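Local atomic coordinates of hypothetical protein BT_3535 (Bacteroides thetaiotaomicron VPI-5482, PDB entry 3KNY), a protein that is of unknown function; it is a two-domain protein of the BT_3535-like family, made by a gut bacterium and probably exported as a lipoprotein. Residues Trp46-Asn56 with Ile88-Ile97; Lys186-Thr196 with Val208-Pro218. All blocks are in the same frame, centred on the assembly; numbering follows the deposited sequence.

Interaction 1. Residues Trp46-Asn56 with Ile88-Ile97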
# COMPACT_ATOMS: atom_id res chain seq x y z
N TRP A 46 -10.87 -4.12 10.82
CA TRP A 46 -10.05 -2.98 10.47
C TRP A 46 -9.27 -2.42 11.66
O TRP A 46 -8.08 -2.11 11.54
CB TRP A 46 -10.90 -1.90 9.81
CG TRP A 46 -11.39 -2.35 8.47
CD1 TRP A 46 -12.68 -2.52 8.09
CD2 TRP A 46 -10.59 -2.74 7.35
NE1 TRP A 46 -12.74 -2.97 6.80
CE2 TRP A 46 -11.47 -3.12 6.32
CE3 TRP A 46 -9.21 -2.81 7.12
CZ2 TRP A 46 -11.02 -3.55 5.06
CZ3 TRP A 46 -8.76 -3.24 5.88
CH2 TRP A 46 -9.67 -3.60 4.86
N ARG A 47 -9.91 -2.28 12.82
CA ARG A 47 -9.16 -1.84 14.00
C ARG A 47 -7.95 -2.75 14.23
O ARG A 47 -6.85 -2.25 14.46
CB ARG A 47 -10.03 -1.80 15.27
CG ARG A 47 -9.25 -1.26 16.50
CD ARG A 47 -9.86 -1.67 17.83
NE ARG A 47 -11.28 -1.41 17.82
CZ ARG A 47 -11.83 -0.20 17.89
NH1 ARG A 47 -11.07 0.89 18.00
NH2 ARG A 47 -13.16 -0.09 17.86
N THR A 48 -8.15 -4.07 14.19
CA THR A 48 -7.04 -5.04 14.37
C THR A 48 -5.95 -4.83 13.31
O THR A 48 -4.75 -4.83 13.58
CB THR A 48 -7.54 -6.50 14.27
OG1 THR A 48 -8.37 -6.80 15.39
CG2 THR A 48 -6.35 -7.50 14.21
N MSE A 49 -6.43 -4.66 12.09
CA MSE A 49 -5.63 -4.53 10.90
C MSE A 49 -4.81 -3.24 10.98
O MSE A 49 -3.64 -3.23 10.62
CB MSE A 49 -6.59 -4.52 9.70
CG MSE A 49 -6.06 -5.13 8.47
SE MSE A 49 -5.78 -7.06 8.48
CE MSE A 49 -4.88 -6.86 6.75
N SER A 50 -5.41 -2.18 11.52
CA SER A 50 -4.74 -0.88 11.61
C SER A 50 -3.62 -0.88 12.65
O SER A 50 -2.88 0.10 12.76
CB SER A 50 -5.73 0.25 11.93
OG SER A 50 -6.02 0.30 13.32
N SER A 51 -3.50 -1.95 13.42
CA SER A 51 -2.42 -2.06 14.39
C SER A 51 -1.13 -2.53 13.73
O SER A 51 -0.08 -2.56 14.38
CB SER A 51 -2.79 -3.05 15.48
OG SER A 51 -2.69 -4.38 15.01
N ARG A 52 -1.21 -2.97 12.47
CA ARG A 52 -0.03 -3.48 11.74
C ARG A 52 0.17 -2.86 10.37
O ARG A 52 1.27 -2.95 9.83
CB ARG A 52 -0.14 -4.99 11.53
CG ARG A 52 -0.21 -5.78 12.80
CD ARG A 52 1.14 -5.83 13.47
NE ARG A 52 1.05 -6.69 14.63
CZ ARG A 52 0.56 -6.32 15.80
NH1 ARG A 52 0.16 -5.06 15.99
NH2 ARG A 52 0.49 -7.20 16.79
N TYR A 53 -0.89 -2.28 9.80
CA TYR A 53 -0.85 -1.75 8.44
C TYR A 53 -1.35 -0.32 8.44
O TYR A 53 -2.26 0.03 9.21
CB TYR A 53 -1.76 -2.56 7.50
CG TYR A 53 -1.38 -3.99 7.31
CD1 TYR A 53 -1.81 -4.99 8.19
CD2 TYR A 53 -0.59 -4.37 6.21
CE1 TYR A 53 -1.46 -6.33 7.99
CE2 TYR A 53 -0.23 -5.70 6.01
CZ TYR A 53 -0.66 -6.67 6.89
OH TYR A 53 -0.29 -7.98 6.66
N GLU A 54 -0.78 0.50 7.57
CA GLU A 54 -1.27 1.84 7.39
C GLU A 54 -2.09 1.75 6.13
O GLU A 54 -1.55 1.52 5.06
CB GLU A 54 -0.13 2.84 7.32
CG GLU A 54 0.49 3.03 8.71
CD GLU A 54 1.78 3.82 8.71
OE1 GLU A 54 2.60 3.64 7.76
OE2 GLU A 54 1.98 4.59 9.68
N ILE A 55 -3.41 1.92 6.30
CA ILE A 55 -4.40 1.49 5.32
C ILE A 55 -5.02 2.65 4.51
O ILE A 55 -5.36 3.69 5.04
CB ILE A 55 -5.54 0.71 6.05
CG1 ILE A 55 -4.95 -0.44 6.88
CG2 ILE A 55 -6.55 0.17 5.06
CD1 ILE A 55 -5.96 -1.24 7.75
N ASN A 56 -5.14 2.44 3.22
CA ASN A 56 -5.85 3.37 2.36
C ASN A 56 -7.26 2.81 2.18
O ASN A 56 -7.42 1.73 1.63
CB ASN A 56 -5.16 3.53 1.00
CG ASN A 56 -5.94 4.41 0.06
OD1 ASN A 56 -7.15 4.46 0.14
ND2 ASN A 56 -5.25 5.10 -0.83
N ILE A 88 1.81 -12.15 12.98
CA ILE A 88 2.16 -10.88 12.34
C ILE A 88 2.21 -9.90 13.51
O ILE A 88 1.25 -9.17 13.77
CB ILE A 88 1.12 -10.42 11.30
CG1 ILE A 88 1.03 -11.44 10.17
CG2 ILE A 88 1.47 -9.03 10.76
CD1 ILE A 88 -0.23 -11.36 9.35
N ASN A 89 3.32 -9.94 14.23
CA ASN A 89 3.53 -9.16 15.44
C ASN A 89 4.21 -7.76 15.25
O ASN A 89 4.35 -7.02 16.22
CB ASN A 89 4.33 -10.01 16.43
CG ASN A 89 5.74 -10.32 15.92
OD1 ASN A 89 6.01 -10.27 14.73
ND2 ASN A 89 6.65 -10.64 16.84
N LYS A 90 4.61 -7.41 14.03
CA LYS A 90 5.31 -6.14 13.75
C LYS A 90 4.67 -5.31 12.65
O LYS A 90 3.94 -5.82 11.81
CB LYS A 90 6.74 -6.42 13.28
CG LYS A 90 7.72 -6.84 14.35
CD LYS A 90 9.10 -7.19 13.73
CE LYS A 90 9.19 -8.67 13.27
NZ LYS A 90 9.12 -9.66 14.41
N TYR A 91 5.00 -4.03 12.62
CA TYR A 91 4.58 -3.14 11.54
C TYR A 91 4.94 -3.76 10.21
O TYR A 91 6.07 -4.14 10.01
CB TYR A 91 5.30 -1.81 11.63
CG TYR A 91 4.99 -0.90 10.45
CD1 TYR A 91 3.75 -0.29 10.33
CD2 TYR A 91 5.93 -0.69 9.45
CE1 TYR A 91 3.47 0.52 9.26
CE2 TYR A 91 5.65 0.12 8.37
CZ TYR A 91 4.43 0.74 8.28
OH TYR A 91 4.15 1.55 7.20
N GLU A 92 3.96 -3.83 9.30
CA GLU A 92 4.09 -4.50 7.99
C GLU A 92 4.44 -3.53 6.87
O GLU A 92 5.39 -3.74 6.12
CB GLU A 92 2.75 -5.16 7.62
CG GLU A 92 2.49 -6.46 8.32
CD GLU A 92 3.15 -7.60 7.62
OE1 GLU A 92 2.58 -8.14 6.63
OE2 GLU A 92 4.26 -7.95 8.07
N GLY A 93 3.62 -2.48 6.74
CA GLY A 93 3.78 -1.46 5.72
C GLY A 93 2.43 -0.87 5.35
O GLY A 93 1.49 -0.92 6.14
N PHE A 94 2.32 -0.34 4.15
CA PHE A 94 1.06 0.20 3.65
C PHE A 94 0.15 -0.91 3.12
O PHE A 94 0.63 -2.02 2.87
CB PHE A 94 1.35 1.21 2.57
CG PHE A 94 2.25 2.31 3.02
CD1 PHE A 94 1.80 3.25 3.92
CD2 PHE A 94 3.56 2.40 2.54
CE1 PHE A 94 2.62 4.28 4.35
CE2 PHE A 94 4.40 3.45 2.96
CZ PHE A 94 3.92 4.39 3.87
N LEU A 95 -1.16 -0.60 3.00
CA LEU A 95 -2.16 -1.53 2.44
C LEU A 95 -3.16 -0.78 1.55
O LEU A 95 -3.66 0.26 1.94
CB LEU A 95 -2.90 -2.26 3.55
CG LEU A 95 -3.90 -3.36 3.15
CD1 LEU A 95 -3.16 -4.50 2.50
CD2 LEU A 95 -4.72 -3.85 4.37
N ASN A 96 -3.40 -1.30 0.34
CA ASN A 96 -4.44 -0.83 -0.59
C ASN A 96 -5.34 -1.99 -0.87
O ASN A 96 -4.90 -3.14 -0.84
CB ASN A 96 -3.91 -0.50 -1.97
CG ASN A 96 -3.11 0.73 -2.00
OD1 ASN A 96 -3.27 1.62 -1.19
ND2 ASN A 96 -2.22 0.80 -2.95
N ILE A 97 -6.58 -1.67 -1.19
CA ILE A 97 -7.57 -2.65 -1.56
C ILE A 97 -7.88 -2.34 -3.02
O ILE A 97 -8.37 -1.25 -3.33
CB ILE A 97 -8.80 -2.52 -0.69
CG1 ILE A 97 -8.39 -2.26 0.78
CG2 ILE A 97 -9.70 -3.75 -0.86
CD1 ILE A 97 -7.64 -3.35 1.42

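Interaction 2. Residues Lys186-Thr196 with Val208-Pro218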
# COMPACT_ATOMS: atom_id res chain seq x y z
N LYS A 186 -0.81 -14.75 3.63
CA LYS A 186 -1.54 -13.50 3.86
C LYS A 186 -2.49 -13.20 2.72
O LYS A 186 -3.41 -12.41 2.88
CB LYS A 186 -0.57 -12.34 4.00
CG LYS A 186 0.52 -12.53 5.04
CD LYS A 186 1.27 -11.25 5.23
CE LYS A 186 2.53 -11.41 6.03
NZ LYS A 186 3.42 -10.29 5.67
N LYS A 187 -2.26 -13.82 1.56
CA LYS A 187 -3.07 -13.61 0.35
C LYS A 187 -3.01 -12.15 -0.10
O LYS A 187 -4.02 -11.57 -0.49
CB LYS A 187 -4.51 -14.10 0.57
CG LYS A 187 -4.58 -15.58 1.01
CD LYS A 187 -5.99 -16.03 1.46
CE LYS A 187 -5.93 -17.29 2.35
NZ LYS A 187 -4.82 -18.21 1.92
N LEU A 188 -1.81 -11.57 -0.02
CA LEU A 188 -1.54 -10.19 -0.44
C LEU A 188 -0.45 -10.14 -1.51
O LEU A 188 0.39 -11.04 -1.58
CB LEU A 188 -1.04 -9.37 0.76
CG LEU A 188 -1.97 -9.17 1.94
CD1 LEU A 188 -1.23 -8.43 3.06
CD2 LEU A 188 -3.21 -8.42 1.51
N ILE A 189 -0.45 -9.08 -2.32
CA ILE A 189 0.67 -8.76 -3.20
C ILE A 189 1.54 -7.80 -2.41
O ILE A 189 1.01 -6.90 -1.84
CB ILE A 189 0.20 -8.10 -4.50
CG1 ILE A 189 -0.68 -9.07 -5.31
CG2 ILE A 189 1.37 -7.67 -5.36
CD1 ILE A 189 -1.40 -8.43 -6.51
N ALA A 190 2.86 -8.05 -2.36
CA ALA A 190 3.85 -7.19 -1.66
C ALA A 190 4.74 -6.57 -2.69
O ALA A 190 5.31 -7.29 -3.48
CB ALA A 190 4.73 -7.99 -0.70
N ALA A 191 4.84 -5.24 -2.69
CA ALA A 191 5.73 -4.51 -3.60
C ALA A 191 6.69 -3.73 -2.71
O ALA A 191 6.26 -3.06 -1.75
CB ALA A 191 4.92 -3.56 -4.52
N SER A 192 7.99 -3.81 -3.00
CA SER A 192 8.98 -3.14 -2.17
C SER A 192 9.95 -2.39 -3.02
O SER A 192 10.15 -2.72 -4.18
CB SER A 192 9.78 -4.14 -1.35
OG SER A 192 8.97 -4.70 -0.34
N CYS A 193 10.59 -1.40 -2.41
CA CYS A 193 11.69 -0.77 -3.06
C CYS A 193 12.82 -0.58 -2.08
O CYS A 193 12.61 -0.55 -0.86
CB CYS A 193 11.26 0.53 -3.67
SG CYS A 193 11.02 1.82 -2.47
N SER A 194 14.02 -0.52 -2.63
CA SER A 194 15.20 -0.24 -1.89
C SER A 194 16.19 0.42 -2.85
O SER A 194 16.74 -0.24 -3.70
CB SER A 194 15.78 -1.54 -1.35
OG SER A 194 16.95 -1.26 -0.60
N GLY A 195 16.36 1.72 -2.72
CA GLY A 195 17.10 2.51 -3.69
C GLY A 195 17.23 3.98 -3.29
O GLY A 195 17.00 4.35 -2.14
N THR A 196 17.60 4.82 -4.25
CA THR A 196 17.84 6.22 -4.01
C THR A 196 16.95 7.05 -4.90
O THR A 196 16.91 6.85 -6.11
CB THR A 196 19.32 6.58 -4.22
OG1 THR A 196 20.08 5.86 -3.26
CG2 THR A 196 19.59 8.07 -3.94
N VAL A 208 17.47 10.74 -1.34
CA VAL A 208 16.87 10.03 -0.23
C VAL A 208 16.97 8.54 -0.51
O VAL A 208 16.59 8.09 -1.59
CB VAL A 208 15.37 10.42 -0.04
CG1 VAL A 208 14.80 9.79 1.21
CG2 VAL A 208 15.24 11.90 0.01
N THR A 209 17.50 7.79 0.45
CA THR A 209 17.55 6.35 0.36
C THR A 209 16.22 5.93 0.91
O THR A 209 15.85 6.38 1.98
CB THR A 209 18.72 5.75 1.16
OG1 THR A 209 19.93 6.21 0.57
CG2 THR A 209 18.73 4.25 1.07
N VAL A 210 15.49 5.13 0.14
CA VAL A 210 14.14 4.74 0.49
C VAL A 210 13.97 3.22 0.52
O VAL A 210 14.23 2.55 -0.46
CB VAL A 210 13.13 5.29 -0.49
CG1 VAL A 210 11.72 4.82 -0.11
CG2 VAL A 210 13.23 6.83 -0.53
N GLN A 211 13.52 2.69 1.65
CA GLN A 211 13.25 1.26 1.76
C GLN A 211 11.83 1.13 2.30
O GLN A 211 11.61 1.38 3.49
CB GLN A 211 14.24 0.60 2.70
CG GLN A 211 15.66 0.65 2.22
CD GLN A 211 16.63 0.09 3.25
OE1 GLN A 211 17.02 0.75 4.18
NE2 GLN A 211 17.02 -1.12 3.07
N LYS A 212 10.87 0.75 1.45
CA LYS A 212 9.46 0.66 1.83
C LYS A 212 8.73 -0.52 1.23
O LYS A 212 9.16 -1.05 0.22
CB LYS A 212 8.72 1.95 1.41
CG LYS A 212 9.25 3.17 2.12
CD LYS A 212 8.21 3.93 2.87
CE LYS A 212 8.70 4.26 4.23
NZ LYS A 212 7.72 4.98 5.04
N THR A 213 7.62 -0.92 1.86
CA THR A 213 6.81 -2.03 1.37
C THR A 213 5.33 -1.67 1.44
O THR A 213 4.84 -1.17 2.44
CB THR A 213 7.08 -3.32 2.15
OG1 THR A 213 8.45 -3.71 1.97
CG2 THR A 213 6.20 -4.47 1.68
N GLY A 214 4.63 -1.92 0.35
CA GLY A 214 3.23 -1.73 0.29
C GLY A 214 2.56 -3.04 -0.09
O GLY A 214 3.08 -3.81 -0.92
N PHE A 215 1.40 -3.28 0.53
CA PHE A 215 0.62 -4.48 0.31
C PHE A 215 -0.67 -4.16 -0.42
O PHE A 215 -1.21 -3.06 -0.30
CB PHE A 215 0.34 -5.18 1.64
CG PHE A 215 1.57 -5.77 2.29
CD1 PHE A 215 2.34 -5.01 3.13
CD2 PHE A 215 1.97 -7.07 2.00
CE1 PHE A 215 3.49 -5.55 3.73
CE2 PHE A 215 3.11 -7.62 2.57
CZ PHE A 215 3.87 -6.85 3.45
N MSE A 216 -1.15 -5.12 -1.18
CA MSE A 216 -2.34 -4.94 -1.97
C MSE A 216 -3.26 -6.16 -1.86
O MSE A 216 -2.82 -7.30 -2.04
CB MSE A 216 -1.93 -4.70 -3.41
CG MSE A 216 -1.25 -3.38 -3.61
SE MSE A 216 -0.50 -3.19 -5.36
CE MSE A 216 1.20 -4.08 -5.14
N ILE A 217 -4.53 -5.93 -1.51
CA ILE A 217 -5.52 -7.01 -1.59
C ILE A 217 -5.84 -7.14 -3.07
O ILE A 217 -6.44 -6.24 -3.66
CB ILE A 217 -6.82 -6.76 -0.79
CG1 ILE A 217 -6.53 -6.64 0.71
CG2 ILE A 217 -7.81 -7.93 -1.03
CD1 ILE A 217 -7.78 -6.70 1.62
N PRO A 218 -5.43 -8.26 -3.69
CA PRO A 218 -5.64 -8.45 -5.12
C PRO A 218 -7.12 -8.48 -5.48
O PRO A 218 -7.89 -9.03 -4.70
CB PRO A 218 -5.02 -9.82 -5.40
CG PRO A 218 -4.68 -10.43 -4.10
CD PRO A 218 -4.95 -9.47 -3.01
OXT PRO A 218 -7.55 -7.98 -6.53

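Interaction 1. Residues Trp46-Asn56 with Ile88-Ile97
Strand 53-55 pairs in parallel with strand 93-97, and the two form a beta-alpha-beta unit with helix 66-84 between them. Glu54 carries the centre of the pairing. Its N donates to Gly93 O, and its O accepts from Leu95 N. Asn56 N then bonds to Leu95 O at 2.9 Å. Arg52, next to Tyr53, grips the 88-92 loop twice. Arg52 O accepts a nearly straight bond from Glu92 N (2.9 Å, 168°). Arg52 NE donates to Ile88 O at 2.6 Å. A bend at chi2 (-74°) turns the guanidinium onto the loop, where Asn89 O lies over one of its faces. A leucine here would probably leave Ile88 O without this donor and the loop less firmly tied down. Tyr53 and Glu92 run side by side, with Glu92 CB over the ring face, 3.8 Å from its centroid. Glu92 OE1 also forms a salt bridge with Lys186. On the Tyr53 side of the sheet, Leu95 CD2 meets CE of selenomethionine Met49 at 3.8 Å. On the other side, Glu54 OE2 accepts from Met15 N. Tyr91 OH donates to Glu54 OE1 at 2.7 Å, from above the carboxylate plane, with ring and carboxylate 80° apart.

Interaction 2. Residues Lys186-Thr196 with Val208-Pro218
The Phe215 ring packs against Leu188 and Ala190. Leu188 CD1 touches Phe215 CD2 at 3.6 Å, the two side chains crossing at about a right angle. Ala190 CB meets Phe215 CE2 at 3.7 Å. The ring also packs on Leu95 of strand 93-97. The backbones around it form a long antiparallel beta hairpin, strand 188-201 with strand 204-217, and their axes here run at 155°. Hydrogen-bonded pairs recur at Ile189 with Met216, Ala191 with Gly214, Cys193 with Lys212 and Gly195 with Val210. Lys187 and Leu188 both face Asp183 in a G1 beta bulge, with Lys187 at a positive phi (61°).

On the face opposite Phe215, Met216, a selenomethionine, packs on Ile189 and Ala191. A bend at chi3 (-84°) brings Met216 CE to 3.6 Å from Ile189 CG2 and 3.8 Å from Ala191 CB. Gly214, the partner of Ala191, adds no side chain there. Further along this face, Cys193 SG rests 3.9 Å from Val210 CG1. Leu132 and Tyr133 of strand 124-134 pack on this part of the face.

The Phe215 face turns polar farther on. Ser192 and Thr213 form a non-hydrogen-bonded pair. With each hydroxyl beside its own backbone N, Ser192 OG and Thr213 OG1 meet in a direct hydrogen bond of 2.6 Å. At the chain end, the Pro218 and Ile189 side chains slide past each other in opposite directions, Pro218 CB to Ile189 CD1 4.0 Å. The terminal carboxylate of Pro218 meets Lys126, Tyr147 and Arg68.

The chemistry is therefore divided. Apolar contacts hold the two strands together and pack them on strands 93-97 and 124-134, a hydroxyl pair links the partly exposed side, and positive side chains probably offset the charge of the buried C terminus.

After strand 7-10, the chain passes through helix 40-49 and strand 53-55. It then runs through helix 66-84 and returns at 88-97, where interaction 1 closes that loop. Interaction 2 comes later and closes a much shorter loop, the far end of the hairpin. The two loops follow in series, and neither nests in nor crosses the other. They meet in space because strands 93-97 and 204-217 are parallel neighbours in one mixed sheet. Phe94 O lies 2.8 Å from Phe215 N, a probable hydrogen bond, and Ile97 CD1 packs on Ile217 CD1 at 3.4 Å. The beta-alpha-beta unit is thus joined to the C-terminal hairpin.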